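Local coordinates for citrate lyase subunit beta-like protein (Mycobacterium tuberculosis H37Rv, PDB 6CHU) that probably acts as a magnesium-dependent lyase of the HpcH/HpaI aldolase family, working as a homotrimer with a TIM-barrel fold, at residues 143-148 with 154-159. Numbering follows the deposited sequence.
Sequences GAEDLI and SSSRRA. With MG (magnesium ion), chain B.
I148 and S156 bring the two backbones together, their CA atoms 6.0 Å apart, where the first turn of helix 144-151 faces the irregular loop that follows it. I148 is the main contribution of the helix, and its beta-branching lets one residue serve two places. CG2, anti to the backbone N, lies 3.5 Å from the amide N of S154 and nearly as close to that of S155, while CG1 packs against CA of S156 at 3.6 Å and CD1 reaches on toward the carbonyl of S155. S156 is small enough to let the loop come this close: its CB sits over the notch between I148 CG1 and A144 CB, 3.9 Å from the latter, and the short methyl of A144 leaves the serine room. S155 turns its hydroxyl the other way, to a hydrogen bond with R164.

Beyond this van der Waals packing, a water makes a polar link. E145, its chain bent at chi2 (77°), directs OE2 to a water that donates to it at 2.8 Å. The same water, at the edge of the R157 guanidinium and in its plane, accepts from NH2, so one water bridges the two groups; the long arginine also forms a salt bridge with E202.

On the helix, D146 binds magnesium through OD2 at 2.0 Å, a hard anionic oxygen suited to this metal, and its backbone N donates to a water ligand. E120 supplies another ligand, and P263 of the second subunit packs on D146. The arrangement is a TIM-barrel active-site rim, where strand 137-142 leads through G143, the N-cap, into a helix bearing a metal-binding carboxylate.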
loop_
_atom_site.group_PDB
_atom_site.type_symbol
_atom_site.label_atom_id
_atom_site.label_comp_id
_atom_site.label_asym_id
_atom_site.label_seq_id
_atom_site.Cartn_x
_atom_site.Cartn_y
_atom_site.Cartn_z
ATOM N N GLY A 143 -13.743 1.620 6.274
ATOM C CA GLY A 143 -14.227 2.608 7.227
ATOM C C GLY A 143 -13.095 3.327 7.931
ATOM O O GLY A 143 -12.343 2.709 8.691
ATOM N N ALA A 144 -12.972 4.634 7.709
ATOM C CA ALA A 144 -11.780 5.338 8.173
ATOM C C ALA A 144 -11.802 5.559 9.685
ATOM O O ALA A 144 -10.757 5.483 10.343
ATOM C CB ALA A 144 -11.643 6.672 7.433
ATOM N N GLU A 145 -12.971 5.851 10.262
ATOM C CA GLU A 145 -12.979 6.244 11.670
ATOM C C GLU A 145 -12.699 5.062 12.592
ATOM O O GLU A 145 -11.924 5.195 13.548
ATOM C CB GLU A 145 -14.298 6.919 12.026
ATOM C CG GLU A 145 -14.406 8.302 11.420
ATOM C CD GLU A 145 -14.730 8.270 9.934
ATOM O OE1 GLU A 145 -15.218 7.220 9.448
ATOM O OE2 GLU A 145 -14.494 9.298 9.256
ATOM N N ASP A 146 -13.335 3.908 12.346
ATOM C CA ASP A 146 -13.016 2.717 13.140
ATOM C C ASP A 146 -11.589 2.242 12.878
ATOM O O ASP A 146 -10.934 1.718 13.792
ATOM C CB ASP A 146 -14.011 1.578 12.860
ATOM C CG ASP A 146 -15.199 1.572 13.828
ATOM O OD1 ASP A 146 -14.985 1.763 15.046
ATOM O OD2 ASP A 146 -16.353 1.356 13.370
ATOM N N LEU A 147 -11.085 2.423 11.655
ATOM C CA LEU A 147 -9.688 2.085 11.388
ATOM C C LEU A 147 -8.769 2.860 12.325
ATOM O O LEU A 147 -7.952 2.273 13.043
ATOM C CB LEU A 147 -9.344 2.365 9.925
ATOM C CG LEU A 147 -7.864 2.200 9.571
ATOM C CD1 LEU A 147 -7.456 0.745 9.673
ATOM C CD2 LEU A 147 -7.557 2.771 8.184
ATOM N N ILE A 148 -8.925 4.184 12.365
ATOM C CA ILE A 148 -8.069 5.003 13.216
ATOM C C ILE A 148 -8.313 4.694 14.684
ATOM O O ILE A 148 -7.377 4.678 15.492
ATOM C CB ILE A 148 -8.296 6.496 12.912
ATOM C CG1 ILE A 148 -7.828 6.817 11.493
ATOM C CG2 ILE A 148 -7.637 7.390 13.993
ATOM C CD1 ILE A 148 -6.348 6.700 11.288
ATOM N N SER A 154 -6.257 9.245 16.667
ATOM C CA SER A 154 -7.210 10.267 17.088
ATOM C C SER A 154 -7.890 11.019 15.948
ATOM O O SER A 154 -8.838 11.764 16.218
ATOM C CB SER A 154 -6.522 11.290 18.001
ATOM O OG SER A 154 -5.405 11.866 17.352
ATOM N N SER A 155 -7.439 10.873 14.702
ATOM C CA SER A 155 -8.153 11.484 13.588
ATOM C C SER A 155 -7.757 10.802 12.288
ATOM O O SER A 155 -6.606 10.394 12.114
ATOM C CB SER A 155 -7.896 12.993 13.496
ATOM O OG SER A 155 -6.549 13.277 13.217
ATOM N N SER A 156 -8.728 10.673 11.389
ATOM C CA SER A 156 -8.499 10.076 10.083
ATOM C C SER A 156 -8.128 11.095 9.014
ATOM O O SER A 156 -7.674 10.697 7.932
ATOM C CB SER A 156 -9.749 9.314 9.639
ATOM O OG SER A 156 -10.858 10.187 9.629
ATOM N N ARG A 157 -8.330 12.388 9.277
ATOM C CA ARG A 157 -8.122 13.434 8.284
ATOM C C ARG A 157 -7.195 14.517 8.811
ATOM O O ARG A 157 -7.195 14.835 10.002
ATOM C CB ARG A 157 -9.457 14.084 7.875
ATOM C CG ARG A 157 -10.380 13.134 7.138
ATOM C CD ARG A 157 -11.770 13.739 6.914
ATOM N NE ARG A 157 -12.719 12.720 6.459
ATOM C CZ ARG A 157 -12.914 12.395 5.185
ATOM N NH1 ARG A 157 -12.228 13.015 4.231
ATOM N NH2 ARG A 157 -13.804 11.465 4.863
ATOM N N ARG A 158 -6.419 15.098 7.896
ATOM C CA ARG A 158 -5.613 16.267 8.215
ATOM C C ARG A 158 -6.508 17.495 8.366
ATOM O O ARG A 158 -7.726 17.443 8.178
ATOM C CB ARG A 158 -4.573 16.531 7.129
ATOM C CG ARG A 158 -3.745 15.346 6.739
ATOM C CD ARG A 158 -2.622 15.782 5.824
ATOM N NE ARG A 158 -1.913 14.625 5.293
ATOM C CZ ARG A 158 -1.039 13.902 5.986
ATOM N NH1 ARG A 158 -0.761 14.216 7.246
ATOM N NH2 ARG A 158 -0.444 12.860 5.419
ATOM N N ALA A 159 -5.872 18.626 8.677
ATOM C CA ALA A 159 -6.610 19.865 8.908
ATOM C C ALA A 159 -7.396 20.296 7.673
ATOM O O ALA A 159 -8.509 20.820 7.793
ATOM C CB ALA A 159 -5.647 20.968 9.344
HETATM MG MG MG B . -17.362 1.606 11.602
HETATM O O HOH W 1 -15.455 10.721 7.020
HETATM O O HOH W 2 -16.135 3.319 11.039
HETATM O O HOH W 3 -18.679 2.753 12.804
HETATM O O HOH W 4 -18.465 -0.116 12.028
#